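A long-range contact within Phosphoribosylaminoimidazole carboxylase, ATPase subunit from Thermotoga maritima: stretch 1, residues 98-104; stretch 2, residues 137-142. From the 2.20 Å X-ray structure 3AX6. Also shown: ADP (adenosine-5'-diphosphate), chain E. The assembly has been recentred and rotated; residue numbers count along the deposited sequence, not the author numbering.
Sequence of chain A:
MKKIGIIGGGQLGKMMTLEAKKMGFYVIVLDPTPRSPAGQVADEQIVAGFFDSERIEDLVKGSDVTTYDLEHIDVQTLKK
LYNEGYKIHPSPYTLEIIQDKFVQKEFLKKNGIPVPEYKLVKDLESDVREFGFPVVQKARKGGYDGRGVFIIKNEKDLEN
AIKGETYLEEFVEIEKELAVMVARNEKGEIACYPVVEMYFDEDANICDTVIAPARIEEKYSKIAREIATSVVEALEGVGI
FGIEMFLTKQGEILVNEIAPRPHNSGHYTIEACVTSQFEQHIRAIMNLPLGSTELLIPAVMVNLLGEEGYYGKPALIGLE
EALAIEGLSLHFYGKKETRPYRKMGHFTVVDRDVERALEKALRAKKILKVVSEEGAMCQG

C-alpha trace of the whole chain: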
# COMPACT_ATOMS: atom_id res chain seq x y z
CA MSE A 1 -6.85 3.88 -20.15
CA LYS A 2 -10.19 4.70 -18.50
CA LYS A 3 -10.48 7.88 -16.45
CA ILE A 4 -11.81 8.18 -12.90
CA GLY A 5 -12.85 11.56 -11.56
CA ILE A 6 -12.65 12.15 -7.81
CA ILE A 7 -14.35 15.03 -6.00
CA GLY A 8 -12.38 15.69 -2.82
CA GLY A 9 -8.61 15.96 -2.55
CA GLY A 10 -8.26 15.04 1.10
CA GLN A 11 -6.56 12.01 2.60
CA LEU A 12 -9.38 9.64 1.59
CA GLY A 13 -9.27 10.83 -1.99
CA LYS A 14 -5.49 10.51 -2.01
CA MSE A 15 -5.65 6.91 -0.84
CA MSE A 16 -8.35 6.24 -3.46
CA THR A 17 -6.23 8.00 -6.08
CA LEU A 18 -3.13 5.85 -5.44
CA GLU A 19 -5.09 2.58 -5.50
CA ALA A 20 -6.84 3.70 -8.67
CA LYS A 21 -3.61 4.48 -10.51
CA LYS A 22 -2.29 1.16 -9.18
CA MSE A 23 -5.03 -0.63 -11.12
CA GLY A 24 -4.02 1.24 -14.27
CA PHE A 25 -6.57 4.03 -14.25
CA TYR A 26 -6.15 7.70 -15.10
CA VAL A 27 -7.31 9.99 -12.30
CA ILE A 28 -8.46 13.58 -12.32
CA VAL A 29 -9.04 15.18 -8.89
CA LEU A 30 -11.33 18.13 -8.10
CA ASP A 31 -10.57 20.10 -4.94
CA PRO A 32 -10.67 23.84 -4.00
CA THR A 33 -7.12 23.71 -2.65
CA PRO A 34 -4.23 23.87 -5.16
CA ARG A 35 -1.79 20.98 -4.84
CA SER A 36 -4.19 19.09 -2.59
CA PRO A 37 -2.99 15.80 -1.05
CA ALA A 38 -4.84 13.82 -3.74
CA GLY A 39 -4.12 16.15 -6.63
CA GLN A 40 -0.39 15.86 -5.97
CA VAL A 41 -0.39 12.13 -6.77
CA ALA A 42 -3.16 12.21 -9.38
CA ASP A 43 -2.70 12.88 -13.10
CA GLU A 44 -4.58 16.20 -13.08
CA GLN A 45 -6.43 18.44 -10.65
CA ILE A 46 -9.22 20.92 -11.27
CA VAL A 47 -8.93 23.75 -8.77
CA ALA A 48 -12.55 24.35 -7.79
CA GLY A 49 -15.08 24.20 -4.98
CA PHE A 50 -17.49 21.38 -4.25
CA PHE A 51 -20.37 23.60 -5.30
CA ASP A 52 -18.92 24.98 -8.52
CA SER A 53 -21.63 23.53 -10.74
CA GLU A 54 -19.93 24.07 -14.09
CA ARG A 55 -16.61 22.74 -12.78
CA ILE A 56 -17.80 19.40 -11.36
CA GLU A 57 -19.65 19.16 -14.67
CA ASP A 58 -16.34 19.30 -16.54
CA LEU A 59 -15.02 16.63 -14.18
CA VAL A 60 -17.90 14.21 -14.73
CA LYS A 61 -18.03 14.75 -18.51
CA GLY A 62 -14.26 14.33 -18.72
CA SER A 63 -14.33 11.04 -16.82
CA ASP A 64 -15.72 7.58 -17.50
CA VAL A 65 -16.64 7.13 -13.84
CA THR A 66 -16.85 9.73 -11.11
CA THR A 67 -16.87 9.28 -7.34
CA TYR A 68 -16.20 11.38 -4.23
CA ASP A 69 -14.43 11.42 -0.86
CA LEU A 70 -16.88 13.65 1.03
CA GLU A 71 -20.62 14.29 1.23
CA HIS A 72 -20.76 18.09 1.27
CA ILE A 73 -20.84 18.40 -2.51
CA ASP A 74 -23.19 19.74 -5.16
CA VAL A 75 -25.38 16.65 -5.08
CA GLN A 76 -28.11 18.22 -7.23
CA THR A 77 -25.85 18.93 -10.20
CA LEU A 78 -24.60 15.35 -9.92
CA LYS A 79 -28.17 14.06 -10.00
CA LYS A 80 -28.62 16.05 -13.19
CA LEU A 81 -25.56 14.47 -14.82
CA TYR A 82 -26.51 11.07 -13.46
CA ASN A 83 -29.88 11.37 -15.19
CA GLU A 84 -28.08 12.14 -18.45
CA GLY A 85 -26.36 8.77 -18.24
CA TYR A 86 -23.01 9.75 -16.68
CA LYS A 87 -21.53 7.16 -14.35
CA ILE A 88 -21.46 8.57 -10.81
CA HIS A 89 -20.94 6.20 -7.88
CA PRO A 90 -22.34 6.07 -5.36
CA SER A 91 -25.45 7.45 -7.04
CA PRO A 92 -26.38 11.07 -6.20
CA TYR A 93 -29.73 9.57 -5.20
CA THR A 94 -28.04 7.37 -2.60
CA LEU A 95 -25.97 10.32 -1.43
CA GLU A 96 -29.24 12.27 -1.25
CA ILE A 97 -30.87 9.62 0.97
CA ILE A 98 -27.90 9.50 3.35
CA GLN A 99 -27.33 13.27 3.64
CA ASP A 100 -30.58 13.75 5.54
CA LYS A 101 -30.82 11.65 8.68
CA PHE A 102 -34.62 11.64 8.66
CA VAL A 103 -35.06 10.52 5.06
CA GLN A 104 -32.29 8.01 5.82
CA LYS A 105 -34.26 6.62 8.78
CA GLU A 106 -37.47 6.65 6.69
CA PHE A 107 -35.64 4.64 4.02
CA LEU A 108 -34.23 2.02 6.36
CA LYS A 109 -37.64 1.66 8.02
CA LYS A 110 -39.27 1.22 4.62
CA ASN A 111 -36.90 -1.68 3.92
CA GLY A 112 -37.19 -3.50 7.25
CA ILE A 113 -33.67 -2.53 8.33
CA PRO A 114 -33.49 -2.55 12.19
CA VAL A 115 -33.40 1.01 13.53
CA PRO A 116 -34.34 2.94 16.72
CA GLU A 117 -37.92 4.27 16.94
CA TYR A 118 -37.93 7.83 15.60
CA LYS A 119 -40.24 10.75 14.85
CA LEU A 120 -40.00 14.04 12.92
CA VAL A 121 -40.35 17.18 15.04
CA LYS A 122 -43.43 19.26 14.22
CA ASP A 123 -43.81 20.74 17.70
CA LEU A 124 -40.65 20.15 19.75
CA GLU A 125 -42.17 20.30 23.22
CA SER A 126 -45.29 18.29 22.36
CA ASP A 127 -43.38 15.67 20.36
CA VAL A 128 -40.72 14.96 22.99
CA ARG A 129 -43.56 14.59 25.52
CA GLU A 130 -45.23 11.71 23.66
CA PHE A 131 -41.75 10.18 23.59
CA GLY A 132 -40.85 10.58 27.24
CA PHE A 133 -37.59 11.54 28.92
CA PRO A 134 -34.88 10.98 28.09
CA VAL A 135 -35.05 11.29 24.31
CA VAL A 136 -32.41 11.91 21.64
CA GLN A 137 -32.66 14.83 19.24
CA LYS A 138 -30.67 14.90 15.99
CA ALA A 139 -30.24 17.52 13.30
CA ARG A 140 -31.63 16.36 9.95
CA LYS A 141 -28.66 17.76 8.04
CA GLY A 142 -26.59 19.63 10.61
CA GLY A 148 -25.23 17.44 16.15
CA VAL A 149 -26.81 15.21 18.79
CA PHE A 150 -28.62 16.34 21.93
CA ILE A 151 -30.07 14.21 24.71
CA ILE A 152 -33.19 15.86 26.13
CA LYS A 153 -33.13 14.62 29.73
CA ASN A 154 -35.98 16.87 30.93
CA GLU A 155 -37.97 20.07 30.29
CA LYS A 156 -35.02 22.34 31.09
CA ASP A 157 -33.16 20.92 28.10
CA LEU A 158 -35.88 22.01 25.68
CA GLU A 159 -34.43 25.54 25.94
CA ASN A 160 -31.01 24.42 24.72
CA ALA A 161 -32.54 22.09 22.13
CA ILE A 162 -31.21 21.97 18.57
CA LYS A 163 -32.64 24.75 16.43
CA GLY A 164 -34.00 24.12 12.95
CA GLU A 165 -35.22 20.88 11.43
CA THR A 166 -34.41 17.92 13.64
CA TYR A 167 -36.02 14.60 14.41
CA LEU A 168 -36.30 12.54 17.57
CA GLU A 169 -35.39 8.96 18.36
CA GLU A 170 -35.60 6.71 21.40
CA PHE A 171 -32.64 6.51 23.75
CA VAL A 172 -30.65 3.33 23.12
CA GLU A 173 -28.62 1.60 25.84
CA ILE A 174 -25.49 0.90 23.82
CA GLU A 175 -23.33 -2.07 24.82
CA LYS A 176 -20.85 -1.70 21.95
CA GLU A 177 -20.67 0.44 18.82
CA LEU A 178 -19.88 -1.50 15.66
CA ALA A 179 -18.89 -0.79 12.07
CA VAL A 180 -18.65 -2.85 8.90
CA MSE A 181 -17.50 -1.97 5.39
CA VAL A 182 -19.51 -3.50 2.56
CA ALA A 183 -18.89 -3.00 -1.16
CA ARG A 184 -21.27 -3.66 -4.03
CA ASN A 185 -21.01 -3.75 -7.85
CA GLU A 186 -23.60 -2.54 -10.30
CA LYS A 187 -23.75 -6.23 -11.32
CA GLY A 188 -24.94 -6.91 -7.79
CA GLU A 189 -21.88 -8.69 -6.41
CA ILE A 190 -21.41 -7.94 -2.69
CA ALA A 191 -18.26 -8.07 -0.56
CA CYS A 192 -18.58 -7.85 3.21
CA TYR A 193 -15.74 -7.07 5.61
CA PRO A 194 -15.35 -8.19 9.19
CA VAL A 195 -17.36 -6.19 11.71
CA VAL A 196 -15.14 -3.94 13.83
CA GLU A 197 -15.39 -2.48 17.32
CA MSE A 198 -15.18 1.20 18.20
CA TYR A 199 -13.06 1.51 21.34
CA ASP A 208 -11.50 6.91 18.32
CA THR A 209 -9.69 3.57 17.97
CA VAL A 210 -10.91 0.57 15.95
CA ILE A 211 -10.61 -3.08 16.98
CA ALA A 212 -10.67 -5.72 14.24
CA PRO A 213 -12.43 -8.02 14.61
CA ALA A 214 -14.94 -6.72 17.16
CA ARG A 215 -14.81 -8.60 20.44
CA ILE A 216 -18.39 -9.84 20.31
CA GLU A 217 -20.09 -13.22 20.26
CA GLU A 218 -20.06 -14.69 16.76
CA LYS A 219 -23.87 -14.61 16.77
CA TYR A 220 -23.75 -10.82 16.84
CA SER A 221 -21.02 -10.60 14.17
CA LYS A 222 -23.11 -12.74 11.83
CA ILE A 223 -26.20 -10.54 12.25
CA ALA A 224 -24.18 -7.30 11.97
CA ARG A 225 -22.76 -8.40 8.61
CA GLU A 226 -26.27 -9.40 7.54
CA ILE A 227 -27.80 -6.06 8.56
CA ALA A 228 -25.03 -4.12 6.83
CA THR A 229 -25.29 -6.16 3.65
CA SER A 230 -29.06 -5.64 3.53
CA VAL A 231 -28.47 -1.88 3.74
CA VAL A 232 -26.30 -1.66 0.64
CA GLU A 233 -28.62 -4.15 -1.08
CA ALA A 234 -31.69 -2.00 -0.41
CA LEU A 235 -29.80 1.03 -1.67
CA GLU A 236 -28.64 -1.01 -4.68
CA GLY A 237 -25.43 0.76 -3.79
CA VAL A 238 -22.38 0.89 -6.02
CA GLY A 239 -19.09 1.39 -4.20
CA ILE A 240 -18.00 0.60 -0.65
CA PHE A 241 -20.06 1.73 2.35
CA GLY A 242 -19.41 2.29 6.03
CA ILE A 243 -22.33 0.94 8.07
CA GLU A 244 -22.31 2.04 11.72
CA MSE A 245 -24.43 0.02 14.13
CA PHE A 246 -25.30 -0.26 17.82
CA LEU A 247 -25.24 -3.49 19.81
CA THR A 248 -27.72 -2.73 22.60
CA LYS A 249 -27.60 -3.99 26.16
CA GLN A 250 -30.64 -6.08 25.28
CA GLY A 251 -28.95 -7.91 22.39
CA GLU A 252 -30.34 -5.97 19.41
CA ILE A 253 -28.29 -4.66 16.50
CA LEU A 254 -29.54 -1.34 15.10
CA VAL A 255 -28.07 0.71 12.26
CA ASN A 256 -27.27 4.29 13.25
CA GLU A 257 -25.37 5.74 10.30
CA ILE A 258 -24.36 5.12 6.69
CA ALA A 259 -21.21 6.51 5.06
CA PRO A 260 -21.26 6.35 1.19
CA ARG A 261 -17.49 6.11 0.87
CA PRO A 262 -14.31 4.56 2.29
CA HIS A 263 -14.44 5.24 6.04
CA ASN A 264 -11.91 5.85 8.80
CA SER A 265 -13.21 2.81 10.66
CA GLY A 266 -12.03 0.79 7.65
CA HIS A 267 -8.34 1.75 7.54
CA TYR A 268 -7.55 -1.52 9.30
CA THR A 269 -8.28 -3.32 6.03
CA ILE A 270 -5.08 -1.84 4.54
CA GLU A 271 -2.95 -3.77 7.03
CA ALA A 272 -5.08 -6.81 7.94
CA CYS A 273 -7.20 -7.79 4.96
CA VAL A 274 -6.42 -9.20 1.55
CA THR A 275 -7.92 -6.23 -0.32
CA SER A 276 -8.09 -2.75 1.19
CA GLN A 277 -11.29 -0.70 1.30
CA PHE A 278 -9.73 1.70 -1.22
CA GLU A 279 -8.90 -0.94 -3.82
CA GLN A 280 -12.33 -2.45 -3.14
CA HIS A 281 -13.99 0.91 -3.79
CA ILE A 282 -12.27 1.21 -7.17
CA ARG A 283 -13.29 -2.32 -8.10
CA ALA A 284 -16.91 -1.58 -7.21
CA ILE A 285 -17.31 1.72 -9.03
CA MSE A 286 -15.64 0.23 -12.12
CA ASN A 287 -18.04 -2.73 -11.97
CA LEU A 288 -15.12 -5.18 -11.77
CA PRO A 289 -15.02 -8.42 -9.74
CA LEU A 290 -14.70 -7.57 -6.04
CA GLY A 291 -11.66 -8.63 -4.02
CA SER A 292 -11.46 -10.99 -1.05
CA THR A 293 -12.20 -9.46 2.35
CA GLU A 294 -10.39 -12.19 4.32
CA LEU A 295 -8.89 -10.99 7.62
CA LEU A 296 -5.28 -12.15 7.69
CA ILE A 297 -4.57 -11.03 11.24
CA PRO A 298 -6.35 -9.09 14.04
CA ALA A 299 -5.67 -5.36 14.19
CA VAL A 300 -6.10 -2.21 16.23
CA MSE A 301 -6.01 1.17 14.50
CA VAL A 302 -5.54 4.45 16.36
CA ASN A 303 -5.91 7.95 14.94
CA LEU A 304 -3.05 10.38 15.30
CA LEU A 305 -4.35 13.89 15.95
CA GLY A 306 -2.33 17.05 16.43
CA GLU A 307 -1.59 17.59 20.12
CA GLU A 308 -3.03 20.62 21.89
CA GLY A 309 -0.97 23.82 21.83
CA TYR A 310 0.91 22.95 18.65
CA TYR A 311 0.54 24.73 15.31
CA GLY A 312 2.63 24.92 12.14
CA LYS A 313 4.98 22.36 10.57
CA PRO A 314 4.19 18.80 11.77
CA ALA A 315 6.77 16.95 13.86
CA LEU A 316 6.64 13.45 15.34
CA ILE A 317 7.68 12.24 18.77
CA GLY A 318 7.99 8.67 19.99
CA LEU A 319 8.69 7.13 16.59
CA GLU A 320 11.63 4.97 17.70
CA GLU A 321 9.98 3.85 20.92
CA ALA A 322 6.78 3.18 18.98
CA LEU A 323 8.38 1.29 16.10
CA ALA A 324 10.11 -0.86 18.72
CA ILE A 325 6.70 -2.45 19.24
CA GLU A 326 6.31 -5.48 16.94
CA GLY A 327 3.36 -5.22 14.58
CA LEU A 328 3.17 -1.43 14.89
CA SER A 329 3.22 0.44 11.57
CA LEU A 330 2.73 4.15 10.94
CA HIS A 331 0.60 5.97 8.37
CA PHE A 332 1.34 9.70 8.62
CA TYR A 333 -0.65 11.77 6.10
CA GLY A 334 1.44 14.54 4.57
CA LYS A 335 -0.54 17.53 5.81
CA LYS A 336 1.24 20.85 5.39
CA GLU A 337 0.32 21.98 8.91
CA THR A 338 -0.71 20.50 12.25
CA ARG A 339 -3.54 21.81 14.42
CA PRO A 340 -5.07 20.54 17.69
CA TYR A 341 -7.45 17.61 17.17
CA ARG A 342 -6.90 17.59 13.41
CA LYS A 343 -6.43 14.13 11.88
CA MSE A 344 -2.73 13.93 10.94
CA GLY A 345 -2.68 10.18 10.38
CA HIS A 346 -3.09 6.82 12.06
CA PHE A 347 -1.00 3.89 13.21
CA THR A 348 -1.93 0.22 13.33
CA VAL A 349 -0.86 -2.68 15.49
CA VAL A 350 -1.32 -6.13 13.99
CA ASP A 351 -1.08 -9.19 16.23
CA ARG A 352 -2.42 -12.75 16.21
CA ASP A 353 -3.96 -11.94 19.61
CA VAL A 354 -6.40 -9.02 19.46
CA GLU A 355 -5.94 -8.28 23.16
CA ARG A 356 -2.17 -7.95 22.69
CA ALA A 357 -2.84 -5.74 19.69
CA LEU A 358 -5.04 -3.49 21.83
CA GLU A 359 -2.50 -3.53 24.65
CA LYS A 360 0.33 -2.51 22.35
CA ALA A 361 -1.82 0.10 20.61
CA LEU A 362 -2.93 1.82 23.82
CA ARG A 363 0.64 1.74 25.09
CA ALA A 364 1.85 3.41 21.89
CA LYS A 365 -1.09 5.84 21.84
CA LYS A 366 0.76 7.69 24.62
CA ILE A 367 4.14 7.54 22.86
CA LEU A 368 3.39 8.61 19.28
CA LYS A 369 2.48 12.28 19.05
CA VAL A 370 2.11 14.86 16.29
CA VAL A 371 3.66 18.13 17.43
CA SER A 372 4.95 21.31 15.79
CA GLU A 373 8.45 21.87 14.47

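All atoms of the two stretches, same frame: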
# COMPACT_ATOMS: atom_id res chain seq x y z
N ILE A 98 -28.77 9.51 2.18
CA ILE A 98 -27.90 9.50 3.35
C ILE A 98 -27.66 10.88 3.98
O ILE A 98 -27.56 11.00 5.20
CB ILE A 98 -26.55 8.85 3.01
CG1 ILE A 98 -26.78 7.43 2.48
CG2 ILE A 98 -25.66 8.82 4.25
CD1 ILE A 98 -25.53 6.74 1.99
N GLN A 99 -27.58 11.91 3.15
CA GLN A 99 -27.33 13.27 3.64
C GLN A 99 -28.33 13.79 4.67
O GLN A 99 -27.98 14.62 5.51
CB GLN A 99 -27.31 14.26 2.48
CG GLN A 99 -26.09 14.17 1.60
CD GLN A 99 -25.87 15.45 0.82
OE1 GLN A 99 -26.79 15.96 0.17
NE2 GLN A 99 -24.66 15.97 0.88
N ASP A 100 -29.56 13.32 4.60
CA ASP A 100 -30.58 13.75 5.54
C ASP A 100 -30.92 12.57 6.45
O ASP A 100 -31.47 11.56 6.00
CB ASP A 100 -31.81 14.24 4.78
CG ASP A 100 -32.97 14.58 5.70
OD1 ASP A 100 -33.95 15.19 5.21
OD2 ASP A 100 -32.92 14.22 6.89
N LYS A 101 -30.59 12.71 7.72
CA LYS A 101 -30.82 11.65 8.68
C LYS A 101 -32.26 11.16 8.77
O LYS A 101 -32.49 9.98 9.01
CB LYS A 101 -30.34 12.07 10.07
CG LYS A 101 -28.84 12.25 10.18
CD LYS A 101 -28.40 12.27 11.63
CE LYS A 101 -26.89 12.25 11.76
NZ LYS A 101 -26.48 12.08 13.17
N PHE A 102 -33.22 12.06 8.58
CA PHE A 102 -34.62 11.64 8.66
C PHE A 102 -35.02 10.80 7.45
O PHE A 102 -35.59 9.71 7.61
CB PHE A 102 -35.56 12.85 8.77
CG PHE A 102 -37.00 12.47 8.86
CD1 PHE A 102 -37.84 12.59 7.76
CD2 PHE A 102 -37.52 11.93 10.04
CE1 PHE A 102 -39.17 12.18 7.83
CE2 PHE A 102 -38.84 11.52 10.11
CZ PHE A 102 -39.67 11.64 9.01
N VAL A 103 -34.73 11.28 6.25
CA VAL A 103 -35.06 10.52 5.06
C VAL A 103 -34.32 9.18 5.14
O VAL A 103 -34.85 8.14 4.76
CB VAL A 103 -34.65 11.28 3.77
CG1 VAL A 103 -35.43 12.59 3.67
CG2 VAL A 103 -33.17 11.55 3.78
N GLN A 104 -33.09 9.22 5.66
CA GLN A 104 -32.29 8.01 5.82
C GLN A 104 -33.03 7.01 6.70
O GLN A 104 -33.15 5.84 6.35
CB GLN A 104 -30.92 8.33 6.42
CG GLN A 104 -30.12 7.10 6.83
CD GLN A 104 -28.74 7.45 7.33
OE1 GLN A 104 -28.28 6.91 8.34
NE2 GLN A 104 -28.05 8.33 6.61
N GLN A 137 -32.34 13.94 20.34
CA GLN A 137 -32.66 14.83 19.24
C GLN A 137 -31.46 14.91 18.29
O GLN A 137 -30.31 15.02 18.73
CB GLN A 137 -33.01 16.24 19.75
CG GLN A 137 -33.27 17.24 18.61
CD GLN A 137 -33.41 18.67 19.08
OE1 GLN A 137 -32.58 19.17 19.84
NE2 GLN A 137 -34.45 19.35 18.61
N LYS A 138 -31.73 14.85 16.99
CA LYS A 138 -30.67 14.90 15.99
C LYS A 138 -31.02 15.85 14.86
O LYS A 138 -32.16 15.90 14.41
CB LYS A 138 -30.44 13.51 15.41
CG LYS A 138 -29.94 12.49 16.41
CD LYS A 138 -29.66 11.15 15.75
CE LYS A 138 -28.84 10.27 16.66
NZ LYS A 138 -28.52 8.97 16.03
N ALA A 139 -30.03 16.60 14.41
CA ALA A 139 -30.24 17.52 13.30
C ALA A 139 -30.47 16.66 12.05
O ALA A 139 -29.87 15.60 11.91
CB ALA A 139 -29.01 18.40 13.10
N ARG A 140 -31.36 17.11 11.16
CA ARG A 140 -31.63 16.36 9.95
C ARG A 140 -30.42 16.40 9.03
O ARG A 140 -30.03 15.39 8.45
CB ARG A 140 -32.83 16.94 9.20
CG ARG A 140 -34.14 16.77 9.92
CD ARG A 140 -35.30 17.20 9.04
NE ARG A 140 -35.44 16.35 7.87
CZ ARG A 140 -36.48 16.37 7.04
NH1 ARG A 140 -37.48 17.22 7.25
NH2 ARG A 140 -36.53 15.54 6.01
N LYS A 141 -29.82 17.59 8.90
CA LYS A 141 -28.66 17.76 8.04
C LYS A 141 -27.48 18.44 8.72
O LYS A 141 -26.38 18.47 8.17
CB LYS A 141 -29.05 18.54 6.78
CG LYS A 141 -29.79 17.72 5.74
CD LYS A 141 -29.95 18.48 4.43
CE LYS A 141 -30.44 17.57 3.31
NZ LYS A 141 -30.58 18.29 2.01
N GLY A 142 -27.68 18.98 9.92
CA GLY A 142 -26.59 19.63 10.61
C GLY A 142 -27.03 20.74 11.55
O GLY A 142 -26.21 21.29 12.29
PB ADP E . -22.58 11.99 14.67
O1B ADP E . -21.91 10.75 14.19
O2B ADP E . -21.62 12.72 15.75
O3B ADP E . -22.85 13.00 13.35
PA ADP E . -24.24 10.18 15.99
O1A ADP E . -25.52 9.64 15.47
O2A ADP E . -23.05 9.16 15.58
O3A ADP E . -24.04 11.70 15.37
O5' ADP E . -24.36 10.34 17.60
C5' ADP E . -23.05 10.27 18.18
C4' ADP E . -23.06 9.43 19.46
O4' ADP E . -24.28 9.68 20.24
C3' ADP E . -23.04 7.93 19.14
O3' ADP E . -21.71 7.43 18.96
C2' ADP E . -23.77 7.32 20.35
O2' ADP E . -22.85 7.02 21.40
C1' ADP E . -24.79 8.41 20.74
N9 ADP E . -26.14 8.11 20.20
C8 ADP E . -26.59 8.31 18.92
N7 ADP E . -27.82 7.92 18.80
C5 ADP E . -28.25 7.45 19.99
C6 ADP E . -29.47 6.91 20.48
N6 ADP E . -30.56 6.77 19.64
N1 ADP E . -29.56 6.53 21.77
C2 ADP E . -28.52 6.66 22.60
N3 ADP E . -27.35 7.16 22.19
C4 ADP E . -27.18 7.57 20.91

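The break between two helical segments in stretch 1 (98-104) meets the end of a strand and the loop that follows it in stretch 2 (137-142), burying 400 Å², both sides summed. I98 is buried but out of reach of stretch 2. Q99 makes contact through its backbone: its carbonyl O lies 3.6 Å from K141 CG, so an aliphatic carbon of the lysine touches the carbonyl oxygen, while K141 itself remains exposed.

D100, at the N-cap position before the second helix, ties the contact together. Its CA-to-CB bond points sideways, but with chi1 in t the carboxylate comes nearer to stretch 2. D100 OD2 accepts from F102 N at 2.8 Å, a capping bond that satisfies an amide at the start of the helix. The same carboxylate forms a salt bridge with R140, led by R140 NH2 to D100 OD1 at 2.7 Å; R140 NE adds weak hydrogen bonds to D100 OD1 at 3.3 Å and D100 OD2 at 3.4 Å. A short acidic side chain suits this buried site, since it can cap the helix and neutralise the arginine at once. The backbone also contributes, with D100 CA 3.4 Å from R140 O in a CA-H...O contact. D100 CB lies 3.9 Å from K141 CE.

K101 follows with the one backbone-to-backbone hydrogen bond between the stretches, K101 N to R140 O at 2.8 Å, which fixes the helix start against the loop just after the strand. Its CA-to-CB bond points toward stretch 2, and the chain beyond is extended, with chi2 to chi4 all t. K101 CD passes 3.7 Å from A139 O, and K101 NZ reaches ADP O3A at 3.3 Å, a weak hydrogen bond. K138, likewise extended beyond an m chi1, donates from NZ to ADP N7 at 3.0 Å and to ADP O1A at 3.1 Å. The two lysines thus bring positive charge from both stretches to the nucleotide, their chains running near each other, with K101 NZ 4.2 Å from K138 CD.

The CA-to-CB bond of F102 also points toward stretch 2. F102 CB lies 3.6 Å from R140 NE, and F102 CD1 sits over one face of the guanidinium, a flat group that can pack against carbon while its nitrogens bond to D100. V103 CG1 makes a van der Waals contact at the guanidinium edge, 3.9 Å from R140 NH2. R140, its chi3 in p, has 108 Å² covered by stretch 1, the largest share of any residue here. Q104 makes no contact.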